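Local coordinates for protein 2-oxoadipate dioxygenase/decarboxylase, chloroplastic/amyloplastic (Oryza sativa, PDB 6W1K) that catalyses the iron(II)-dependent decarboxylation and hydroxylation of 2-oxoadipate to D-2-hydroxyglutarate, a step of plant lysine catabolism, at residues 199-204 with 268-273; 51-56 with 111-116; 66-71 with 142-147. All blocks are in the same frame, centred on the assembly; numbering follows the deposited sequence.

Interaction 1. Residues 199-204 with 268-273; sequences STHRLI and FAERLV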
# COMPACT_ATOMS: atom_id res chain seq x y z
N SER A 199 -7.94 -2.36 8.68
CA SER A 199 -9.25 -1.74 8.69
C SER A 199 -9.73 -1.64 10.14
O SER A 199 -10.28 -2.60 10.68
CB SER A 199 -10.22 -2.57 7.85
OG SER A 199 -11.49 -2.00 7.93
N THR A 200 -9.55 -0.47 10.77
CA THR A 200 -9.84 -0.41 12.21
C THR A 200 -11.32 -0.63 12.50
O THR A 200 -11.66 -1.23 13.53
CB THR A 200 -9.38 0.92 12.83
OG1 THR A 200 -10.23 2.01 12.45
CG2 THR A 200 -7.94 1.19 12.45
N HIS A 201 -12.22 -0.12 11.65
CA HIS A 201 -13.66 -0.26 11.92
C HIS A 201 -14.13 -1.70 11.88
O HIS A 201 -15.25 -1.98 12.34
CB HIS A 201 -14.48 0.58 10.92
CG HIS A 201 -14.19 0.27 9.48
ND1 HIS A 201 -13.17 0.88 8.78
CD2 HIS A 201 -14.78 -0.59 8.62
CE1 HIS A 201 -13.13 0.40 7.55
NE2 HIS A 201 -14.11 -0.49 7.42
N ARG A 202 -13.35 -2.63 11.34
CA ARG A 202 -13.68 -4.04 11.42
C ARG A 202 -13.17 -4.71 12.69
O ARG A 202 -13.49 -5.87 12.93
CB ARG A 202 -13.15 -4.76 10.17
CG ARG A 202 -13.84 -4.25 8.90
CD ARG A 202 -13.48 -5.05 7.67
NE ARG A 202 -14.56 -5.97 7.36
CZ ARG A 202 -15.01 -6.20 6.14
NH1 ARG A 202 -14.46 -5.58 5.10
NH2 ARG A 202 -16.00 -7.06 5.96
N LEU A 203 -12.40 -4.00 13.52
CA LEU A 203 -12.04 -4.52 14.83
C LEU A 203 -13.25 -4.46 15.76
O LEU A 203 -14.21 -3.73 15.51
CB LEU A 203 -10.89 -3.74 15.45
CG LEU A 203 -9.61 -3.74 14.61
CD1 LEU A 203 -8.61 -2.74 15.19
CD2 LEU A 203 -9.01 -5.14 14.48
N ILE A 204 -13.18 -5.19 16.87
CA ILE A 204 -14.31 -5.28 17.80
C ILE A 204 -14.07 -4.46 19.06
O ILE A 204 -15.01 -3.88 19.60
CB ILE A 204 -14.59 -6.76 18.14
CG1 ILE A 204 -13.39 -7.37 18.88
CG2 ILE A 204 -14.88 -7.54 16.87
CD1 ILE A 204 -13.50 -7.39 20.40
N PHE A 268 -3.18 2.34 9.04
CA PHE A 268 -4.45 2.08 9.72
C PHE A 268 -5.49 3.05 9.17
O PHE A 268 -5.22 4.25 9.02
CB PHE A 268 -4.29 2.22 11.23
CG PHE A 268 -2.90 1.88 11.71
CD1 PHE A 268 -2.46 0.56 11.73
CD2 PHE A 268 -2.05 2.88 12.15
CE1 PHE A 268 -1.18 0.25 12.19
CE2 PHE A 268 -0.77 2.59 12.60
CZ PHE A 268 -0.33 1.27 12.61
N ALA A 269 -6.66 2.53 8.83
CA ALA A 269 -7.66 3.34 8.16
C ALA A 269 -9.04 3.08 8.73
O ALA A 269 -9.41 1.94 9.02
CB ALA A 269 -7.66 3.09 6.65
N GLU A 270 -9.79 4.16 8.89
CA GLU A 270 -11.19 4.08 9.30
C GLU A 270 -12.03 4.70 8.19
O GLU A 270 -11.79 5.84 7.79
CB GLU A 270 -11.45 4.82 10.62
CG GLU A 270 -12.90 4.60 11.15
CD GLU A 270 -13.12 5.01 12.61
OE1 GLU A 270 -12.13 5.32 13.29
OE2 GLU A 270 -14.29 5.03 13.07
N ARG A 271 -13.00 3.94 7.71
CA ARG A 271 -13.97 4.43 6.74
C ARG A 271 -15.31 4.60 7.45
O ARG A 271 -15.90 3.62 7.91
CB ARG A 271 -14.09 3.47 5.56
CG ARG A 271 -12.74 3.16 4.87
CD ARG A 271 -12.86 2.16 3.67
NE ARG A 271 -11.57 2.13 2.98
CZ ARG A 271 -11.19 2.98 2.04
NH1 ARG A 271 -9.99 2.88 1.51
NH2 ARG A 271 -12.03 3.91 1.60
N LEU A 272 -15.79 5.83 7.51
CA LEU A 272 -17.04 6.11 8.21
C LEU A 272 -18.24 5.90 7.29
O LEU A 272 -18.13 5.90 6.06
CB LEU A 272 -17.06 7.54 8.74
CG LEU A 272 -16.05 7.85 9.86
CD1 LEU A 272 -16.39 9.23 10.44
CD2 LEU A 272 -16.05 6.80 10.95
N VAL A 273 -19.41 5.74 7.92
CA VAL A 273 -20.63 5.53 7.16
C VAL A 273 -20.94 6.74 6.28
O VAL A 273 -20.68 7.90 6.65
CB VAL A 273 -21.81 5.24 8.11
CG1 VAL A 273 -23.02 4.84 7.33
CG2 VAL A 273 -21.47 4.14 9.10
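Ser199 and Ala269 form a parallel beta bridge, with CA atoms 5.3 Å apart and side chains on the same face of the sheet. One backbone hydrogen bond crosses, from Thr200 N to Ala269 O at 3.0 Å. The 199-204 chain then leaves the sheet in a 3-10 turn at residues 200-202, which throws Thr200 and His201 against the strand.

The apolar part is a single touch, Thr200 CG2 4.0 Å from Phe268 CB. Thr200 OG1 makes a van der Waals contact with Glu270 CB at 3.6 Å, the side chains crossing at about a right angle. Their polar ends bond elsewhere, Thr200 OG1 to Arg208 O and Glu270 OE1 to Ile210 N.

His201 lies across the backbone of 270-271. A chi1 of 55° sets its CG between its own backbone N and carbonyl carbon; from there ND1 comes to 3.2 Å from Arg271 N, and CE1 to 3.8 Å from Arg271 CB. Arg271 O stands 3.9 Å above one ring face, toward the rim. The other ring nitrogen, NE2, is hydrogen-bonded to Glu287 OE1. The extended Arg271 chain leads away to a salt bridge with Asp58 and a cation-pi contact with Phe294.

The bridge joins the ends of strands 195-199 and 258-271 in the mixed sheet of a glyoxalase-clan fold. These strands carry the metal ligands His195 and Glu267, and Ala269 touches Gln241, which binds 2-oxoadipate. Strand 239-243 pairs antiparallel with the other edge of 258-271, and helix 210-219 packs on Thr200 and Phe268.

Interaction 2. Residues 51-56 with 111-116; sequences DGDHIC and TGTGVY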
# COMPACT_ATOMS: atom_id res chain seq x y z
N ASP A 51 -7.29 -7.50 20.38
CA ASP A 51 -8.64 -7.41 19.84
C ASP A 51 -9.25 -8.76 19.50
O ASP A 51 -10.48 -8.85 19.41
CB ASP A 51 -8.63 -6.55 18.57
CG ASP A 51 -10.02 -6.20 18.10
OD1 ASP A 51 -10.58 -6.94 17.27
OD2 ASP A 51 -10.55 -5.17 18.56
N GLY A 52 -8.44 -9.78 19.27
CA GLY A 52 -8.94 -11.04 18.77
C GLY A 52 -8.67 -11.19 17.29
O GLY A 52 -8.02 -10.36 16.66
N ASP A 53 -9.19 -12.28 16.72
CA ASP A 53 -8.90 -12.64 15.32
C ASP A 53 -9.83 -11.87 14.39
O ASP A 53 -10.78 -12.39 13.81
CB ASP A 53 -9.06 -14.15 15.13
CG ASP A 53 -8.58 -14.61 13.77
OD1 ASP A 53 -7.93 -13.80 13.08
OD2 ASP A 53 -8.87 -15.78 13.41
N HIS A 54 -9.53 -10.59 14.22
CA HIS A 54 -10.45 -9.76 13.47
C HIS A 54 -9.75 -8.80 12.52
O HIS A 54 -10.36 -7.82 12.09
CB HIS A 54 -11.33 -8.94 14.41
CG HIS A 54 -12.03 -9.76 15.43
ND1 HIS A 54 -11.71 -9.73 16.77
CD2 HIS A 54 -13.02 -10.68 15.30
CE1 HIS A 54 -12.49 -10.57 17.42
NE2 HIS A 54 -13.30 -11.15 16.56
N ILE A 55 -8.48 -9.04 12.22
CA ILE A 55 -7.71 -8.14 11.39
C ILE A 55 -8.09 -8.34 9.92
O ILE A 55 -7.96 -9.44 9.37
CB ILE A 55 -6.20 -8.37 11.61
CG1 ILE A 55 -5.82 -8.03 13.06
CG2 ILE A 55 -5.40 -7.56 10.66
CD1 ILE A 55 -4.40 -8.41 13.38
N CYS A 56 -8.55 -7.28 9.30
CA CYS A 56 -8.87 -7.25 7.88
C CYS A 56 -8.00 -6.20 7.22
O CYS A 56 -7.73 -5.14 7.80
CB CYS A 56 -10.34 -6.92 7.66
SG CYS A 56 -11.42 -8.15 8.41
N THR A 111 -13.52 -17.08 4.66
CA THR A 111 -13.64 -17.78 5.92
C THR A 111 -12.62 -17.38 6.99
O THR A 111 -12.69 -17.90 8.11
CB THR A 111 -13.52 -19.30 5.68
OG1 THR A 111 -12.29 -19.58 5.01
CG2 THR A 111 -14.67 -19.81 4.81
N GLY A 112 -11.69 -16.50 6.69
CA GLY A 112 -10.69 -16.14 7.69
C GLY A 112 -10.39 -14.66 7.83
O GLY A 112 -11.26 -13.80 7.64
N THR A 113 -9.14 -14.37 8.16
CA THR A 113 -8.66 -13.01 8.38
C THR A 113 -7.39 -12.78 7.58
O THR A 113 -6.81 -13.71 7.01
CB THR A 113 -8.45 -12.76 9.87
OG1 THR A 113 -7.51 -13.72 10.38
CG2 THR A 113 -9.81 -12.90 10.60
N GLY A 114 -6.98 -11.51 7.52
CA GLY A 114 -5.83 -11.12 6.71
C GLY A 114 -6.06 -11.42 5.24
O GLY A 114 -7.09 -11.06 4.65
N VAL A 115 -5.11 -12.12 4.61
CA VAL A 115 -5.29 -12.44 3.20
C VAL A 115 -6.39 -13.49 2.98
O VAL A 115 -6.81 -13.68 1.83
CB VAL A 115 -3.98 -12.92 2.56
CG1 VAL A 115 -2.93 -11.82 2.66
CG2 VAL A 115 -3.50 -14.23 3.25
N TYR A 116 -6.85 -14.16 4.03
CA TYR A 116 -8.00 -15.06 3.94
C TYR A 116 -9.32 -14.42 4.40
O TYR A 116 -10.34 -15.11 4.52
CB TYR A 116 -7.71 -16.33 4.74
CG TYR A 116 -6.45 -17.00 4.23
CD1 TYR A 116 -6.43 -17.66 3.00
CD2 TYR A 116 -5.26 -16.92 4.96
CE1 TYR A 116 -5.26 -18.24 2.52
CE2 TYR A 116 -4.09 -17.51 4.49
CZ TYR A 116 -4.09 -18.14 3.26
OH TYR A 116 -2.92 -18.71 2.80
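Asp53 and Thr113 meet with their side chains crossing obliquely. Thr113 OG1 donates a hydrogen bond to Asp53 OD1 at 2.7 Å. It meets that oxygen on the syn side, 16° out of the carboxylate plane. A chi1 of -172° sets Asp53 CG anti to the backbone N; from there OD1 meets the threonine hydroxyl. The methyl of Thr113 also faces Asp53: CG2 is 3.2 Å from Asp53 OD1 and 3.4 Å from Asp53 O. Thr113 CB rests 3.4 Å from Ile55 O.

That carbonyl also takes the backbone bond of the contact. Gly114 N donates to Ile55 O at 2.9 Å, nearly straight at the hydrogen (164°) and close to the line of the carbonyl. Gly114 has positive phi. The turn it belongs to is held by a bond from Tyr116 N to Thr113 O. An alanine at Thr113 removes OG1 and CG2, and would probably leave Asp53 OD1 without that donor's grip, the carboxylate freer to turn and a gap beside Asp53 O.

Asp53 is the centre of an inverse gamma turn, closed by a weak bond from His54 N to Gly52 O. His54 points away from 111-116. Its ND1 reaches back to Asp51 OD1 at 3.1 Å, meeting it on the anti side and tilted from the ring plane. Asp53 also has a long, weak ion pair with Arg48.

The contact ties two surface loops together. Residues 51-56 lead from helix 38-51 into strand 57-65, and residues 111-116 lead toward strand 121-127. These two strands pair in parallel in the mixed sheet of the glyoxalase-clan fold. Ile55 packs back on helix 38-51 at Leu44 and Val47, while Val115 and Tyr116 rest on helix 16-36.

Interaction 3. Residues 66-71 with 142-147; sequences GVDGYG and KYIRTS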
# COMPACT_ATOMS: atom_id res chain seq x y z
N GLY A 66 7.35 4.61 -13.68
CA GLY A 66 6.52 4.85 -14.85
C GLY A 66 7.29 5.09 -16.13
O GLY A 66 7.29 6.19 -16.70
N VAL A 67 7.96 4.05 -16.61
CA VAL A 67 8.76 4.13 -17.82
C VAL A 67 8.92 2.73 -18.39
O VAL A 67 9.05 1.75 -17.65
CB VAL A 67 10.13 4.81 -17.53
CG1 VAL A 67 11.01 3.96 -16.62
CG2 VAL A 67 10.85 5.11 -18.81
N ASP A 68 8.87 2.64 -19.72
CA ASP A 68 9.17 1.40 -20.47
C ASP A 68 8.36 0.22 -19.96
O ASP A 68 8.84 -0.91 -19.90
CB ASP A 68 10.67 1.08 -20.42
CG ASP A 68 11.53 2.14 -21.10
OD1 ASP A 68 12.75 2.19 -20.78
OD2 ASP A 68 11.01 2.92 -21.94
N GLY A 69 7.11 0.47 -19.61
CA GLY A 69 6.23 -0.58 -19.15
C GLY A 69 6.47 -1.07 -17.74
O GLY A 69 5.86 -2.07 -17.35
N TYR A 70 7.34 -0.44 -16.96
CA TYR A 70 7.62 -0.86 -15.58
C TYR A 70 6.63 -0.26 -14.58
O TYR A 70 6.77 -0.50 -13.37
CB TYR A 70 9.07 -0.50 -15.22
CG TYR A 70 10.02 -1.63 -15.62
CD1 TYR A 70 10.43 -1.80 -16.94
CD2 TYR A 70 10.42 -2.60 -14.69
CE1 TYR A 70 11.22 -2.88 -17.32
CE2 TYR A 70 11.21 -3.69 -15.06
CZ TYR A 70 11.58 -3.83 -16.36
OH TYR A 70 12.37 -4.90 -16.70
N GLY A 71 5.64 0.48 -15.04
CA GLY A 71 4.75 1.25 -14.18
C GLY A 71 3.54 0.49 -13.69
O GLY A 71 3.57 -0.73 -13.49
N LYS A 142 19.23 3.11 -16.83
CA LYS A 142 20.29 2.11 -16.74
C LYS A 142 19.77 0.85 -16.05
O LYS A 142 20.02 -0.28 -16.50
CB LYS A 142 21.51 2.66 -15.99
CG LYS A 142 22.58 1.60 -15.68
CD LYS A 142 23.83 2.19 -15.03
CE LYS A 142 23.54 2.68 -13.61
NZ LYS A 142 24.81 2.98 -12.84
N TYR A 143 19.10 1.02 -14.91
CA TYR A 143 18.61 -0.15 -14.20
C TYR A 143 17.50 -0.84 -14.97
O TYR A 143 17.48 -2.08 -15.05
CB TYR A 143 18.17 0.24 -12.80
CG TYR A 143 19.36 0.55 -11.96
CD1 TYR A 143 20.15 -0.46 -11.44
CD2 TYR A 143 19.76 1.84 -11.74
CE1 TYR A 143 21.26 -0.20 -10.69
CE2 TYR A 143 20.83 2.11 -10.98
CZ TYR A 143 21.60 1.09 -10.45
OH TYR A 143 22.74 1.33 -9.71
N ILE A 144 16.59 -0.07 -15.57
CA ILE A 144 15.53 -0.67 -16.38
C ILE A 144 16.14 -1.53 -17.49
O ILE A 144 15.65 -2.63 -17.78
CB ILE A 144 14.61 0.42 -16.96
CG1 ILE A 144 13.73 1.10 -15.89
CG2 ILE A 144 13.73 -0.16 -18.06
CD1 ILE A 144 13.02 0.21 -15.02
N ARG A 145 17.22 -1.05 -18.13
CA ARG A 145 17.87 -1.86 -19.16
C ARG A 145 18.41 -3.17 -18.58
O ARG A 145 18.28 -4.23 -19.21
CB ARG A 145 18.98 -1.07 -19.86
CG ARG A 145 18.44 0.01 -20.82
CD ARG A 145 17.47 -0.57 -21.91
NE ARG A 145 16.06 -0.23 -21.68
CZ ARG A 145 15.03 -1.07 -21.84
NH1 ARG A 145 15.25 -2.32 -22.26
NH2 ARG A 145 13.79 -0.66 -21.60
N THR A 146 18.96 -3.14 -17.36
CA THR A 146 19.51 -4.36 -16.78
C THR A 146 18.44 -5.40 -16.47
O THR A 146 18.78 -6.59 -16.29
CB THR A 146 20.33 -4.10 -15.49
OG1 THR A 146 19.49 -3.84 -14.36
CG2 THR A 146 21.31 -2.95 -15.66
N SER A 147 17.18 -4.99 -16.39
CA SER A 147 16.04 -5.81 -15.98
C SER A 147 15.41 -6.57 -17.12
O SER A 147 14.65 -7.51 -16.88
CB SER A 147 14.99 -4.90 -15.32
OG SER A 147 13.92 -5.65 -14.74
O HOH W 1 11.01 -2.32 -21.29
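Ile144 and Tyr70 make the tight part of the contact. Ile144 CD1 sits over one face of the Tyr70 ring, 3.8 Å from its centroid and 20° off the normal, a CH-pi contact. The methyl is nearest to Tyr70 CG, at 3.6 Å, while Ile144 CG2 covers the CD1-CE1 side of the ring. Val67 CG1 adds a looser apolar touch, 4.0 Å from Ile144 CG1. At the ring's edge, Tyr70 OH and Ser147 OG are 2.6 Å apart. Each hydroxyl has a second partner: Gly148 O for Tyr70, Thr164 OG1 for Ser147. These contacts are likely to hold the hydroxyl end of the ring in place.

The loop is a type I' beta turn from Val67 to Tyr70, closed by Tyr70 N to Val67 O at 2.9 Å. Asp68 and Gly69 hold its corners with positive phi. The turn links strand 57-65 to helix 72-81 and sets its side chains against helix 134-147.

The outer side is polar and exposed. The Arg145 chain leaves the helix away from the turn, then bends and brings NH2 back to Asp68 OD1. This salt bridge is 3.1 Å long. OD1 lies in the guanidinium plane, but NH2 stands above the carboxylate plane, 58° out of it. Gln141 NE2 also bonds to Asp68 OD1. A water links Asp68 O to Arg145 NH2, at 3.3 Å from the latter.

How the interactions relate
Interactions 1 and 2 are neighbours, centres 13 Å apart, and touch directly. Ser199 N is 2.9 Å from Cys56 O, a probable hydrogen bond. Ile204 N faces the Asp51 carboxylate, 3.1 Å from OD2 with OD1 nearly as close. Interaction 1 lies near the active site: the Ala269 side chain is about 7 Å from the bound 2-oxoadipate and from the nickel ion at the iron site. In interaction 2, the Ile55 side chain is about 12 Å from that of Glu267. Interaction 3 lies on the opposite side of the chain's centre from both, nearest atoms about 20 Å from interaction 1 and 21 Å from interaction 2. Along the chain its segments alternate with those of interaction 2.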